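PDB 5M4V: mambaquaretin-1 from Dendroaspis angusticeps, which selectively antagonises the vasopressin type 2 receptor, as a green mamba venom toxin built on the Kunitz fold. Local coordinates for residues A[3-8]-A[52-57]. Numbering follows the deposited sequence. Where two conformers were deposited one is given.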
loop_
_atom_site.group_PDB
_atom_site.type_symbol
_atom_site.label_atom_id
_atom_site.label_comp_id
_atom_site.label_asym_id
_atom_site.label_seq_id
_atom_site.Cartn_x
_atom_site.Cartn_y
_atom_site.Cartn_z
ATOM N N SER A 3 10.745 -7.212 1.673
ATOM C CA SER A 3 9.923 -8.207 0.989
ATOM C C SER A 3 8.399 -7.907 1.123
ATOM O O SER A 3 7.642 -8.272 0.253
ATOM C CB SER A 3 10.246 -9.572 1.332
ATOM O OG SER A 3 10.035 -9.650 2.687
ATOM N N PHE A 4 7.980 -7.231 2.217
ATOM C CA PHE A 4 6.559 -6.968 2.381
ATOM C C PHE A 4 6.028 -5.968 1.347
ATOM O O PHE A 4 4.801 -5.928 1.116
ATOM C CB PHE A 4 6.148 -6.517 3.801
ATOM C CG PHE A 4 6.697 -5.192 4.243
ATOM C CD1 PHE A 4 6.059 -4.032 3.922
ATOM C CD2 PHE A 4 7.739 -5.111 5.091
ATOM C CE1 PHE A 4 6.574 -2.840 4.379
ATOM C CE2 PHE A 4 8.230 -3.986 5.517
ATOM C CZ PHE A 4 7.707 -2.814 5.177
ATOM N N CYS A 5 6.912 -5.207 0.695
ATOM C CA CYS A 5 6.478 -4.395 -0.412
ATOM C C CYS A 5 5.813 -5.205 -1.516
ATOM O O CYS A 5 5.000 -4.679 -2.271
ATOM C CB CYS A 5 7.683 -3.671 -0.990
ATOM S SG CYS A 5 8.486 -2.481 0.136
ATOM N N ASN A 6 6.229 -6.491 -1.620
ATOM C CA ASN A 6 5.735 -7.352 -2.648
ATOM C C ASN A 6 4.452 -8.055 -2.289
ATOM O O ASN A 6 3.913 -8.785 -3.118
ATOM C CB ASN A 6 6.797 -8.378 -3.002
ATOM C CG ASN A 6 8.059 -7.733 -3.515
ATOM O OD1 ASN A 6 8.021 -6.737 -4.246
ATOM N ND2 ASN A 6 9.197 -8.253 -3.089
ATOM N N LEU A 7 3.900 -7.829 -1.108
ATOM C CA LEU A 7 2.578 -8.374 -0.790
ATOM C C LEU A 7 1.568 -7.697 -1.688
ATOM O O LEU A 7 1.674 -6.552 -2.100
ATOM C CB LEU A 7 2.212 -8.056 0.675
ATOM C CG LEU A 7 3.028 -8.787 1.733
ATOM C CD1 LEU A 7 2.714 -8.208 3.077
ATOM C CD2 LEU A 7 2.686 -10.291 1.673
ATOM N N PRO A 8 0.477 -8.422 -2.021
ATOM C CA PRO A 8 -0.565 -7.867 -2.877
ATOM C C PRO A 8 -1.359 -6.789 -2.146
ATOM O O PRO A 8 -1.678 -6.953 -0.954
ATOM C CB PRO A 8 -1.422 -9.123 -3.203
ATOM C CG PRO A 8 -1.314 -9.930 -2.004
ATOM C CD PRO A 8 0.174 -9.826 -1.560
ATOM N N ARG A 52 7.244 5.473 -0.870
ATOM C CA ARG A 52 8.461 5.547 -1.662
ATOM C C ARG A 52 9.719 5.313 -0.811
ATOM O O ARG A 52 10.617 4.580 -1.248
ATOM C CB ARG A 52 8.563 6.877 -2.376
ATOM C CG ARG A 52 7.628 6.987 -3.521
ATOM C CD ARG A 52 7.534 8.353 -4.073
ATOM N NE ARG A 52 6.801 8.357 -5.285
ATOM C CZ ARG A 52 6.352 9.366 -5.935
ATOM N NH1 ARG A 52 5.752 9.215 -7.106
ATOM N NH2 ARG A 52 6.489 10.612 -5.442
ATOM N N ARG A 53 9.782 5.944 0.361
ATOM C CA ARG A 53 10.948 5.758 1.247
ATOM C C ARG A 53 11.117 4.322 1.624
ATOM O O ARG A 53 12.239 3.822 1.794
ATOM C CB ARG A 53 10.785 6.636 2.536
ATOM C CG ARG A 53 10.927 8.127 2.351
ATOM C CD ARG A 53 10.416 8.921 3.618
ATOM N NE ARG A 53 11.227 9.056 4.847
ATOM C CZ ARG A 53 10.808 9.193 6.124
ATOM N NH1 ARG A 53 11.683 9.492 7.046
ATOM N NH2 ARG A 53 9.477 9.303 6.370
ATOM N N THR A 54 9.999 3.584 1.736
ATOM C CA THR A 54 10.047 2.192 2.163
ATOM C C THR A 54 10.381 1.269 0.980
ATOM O O THR A 54 11.193 0.349 1.129
ATOM C CB THR A 54 8.764 1.743 2.804
ATOM O OG1 THR A 54 8.414 2.647 3.865
ATOM C CG2 THR A 54 8.830 0.332 3.339
ATOM N N CYS A 55 9.721 1.493 -0.172
ATOM C CA CYS A 55 9.694 0.486 -1.205
ATOM C C CYS A 55 10.333 0.878 -2.565
ATOM O O CYS A 55 10.564 -0.051 -3.339
ATOM C CB CYS A 55 8.222 0.038 -1.509
ATOM S SG CYS A 55 7.393 -0.746 -0.114
ATOM N N VAL A 56 10.537 2.168 -2.799
ATOM C CA VAL A 56 10.972 2.660 -4.103
ATOM C C VAL A 56 12.392 3.202 -4.081
ATOM O O VAL A 56 13.125 2.933 -5.052
ATOM C CB VAL A 56 9.983 3.687 -4.681
ATOM C CG1 VAL A 56 10.464 4.279 -6.000
ATOM C CG2 VAL A 56 8.600 3.086 -4.836
ATOM N N GLY A 57 12.744 3.969 -3.119
ATOM C CA GLY A 57 14.048 4.637 -3.027
ATOM C C GLY A 57 13.357 6.002 -2.729
ATOM O O GLY A 57 12.600 6.767 -3.476
ATOM O OXT GLY A 57 13.316 6.342 -1.562
#
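Cys5, in the 3-10 turn of residues 3-6, and Cys55, in helix 48-55, bring the two backbones to a CA–CA separation of 5.9 Å. The link between them is covalent: Cys5 SG and Cys55 SG are bonded at 2.1 Å, with the C-S-S-C torsion at -87°, close to the relaxed right angle of a disulfide and of left-handed sign. Both CB atoms point at the other segment, and each sulfur is anti to its own carbonyl carbon, matching torsions that place the two within bonding distance; the bridge spans 3.8 Å from Cys5 CB to Cys55 CB. This is the disulfide that joins the two ends of the chain in the Kunitz (BPTI) fold, tying the N-terminal turn to the C-terminal helix; Tyr23 of strand 18-24 touches both cysteines. Alongside the buried bridge, the outer end of the Phe4 ring comes up to Thr54: Phe4 CZ lies 3.8 Å from Thr54 CG2, with CE1 only slightly farther. The methyl sits obliquely to the ring, and the two side chains cross at about a right angle. With chi1 at -53°, Thr54 has CG2 anti to the backbone N, facing the ring, while OG1 hydrogen-bonds to Lys50 O.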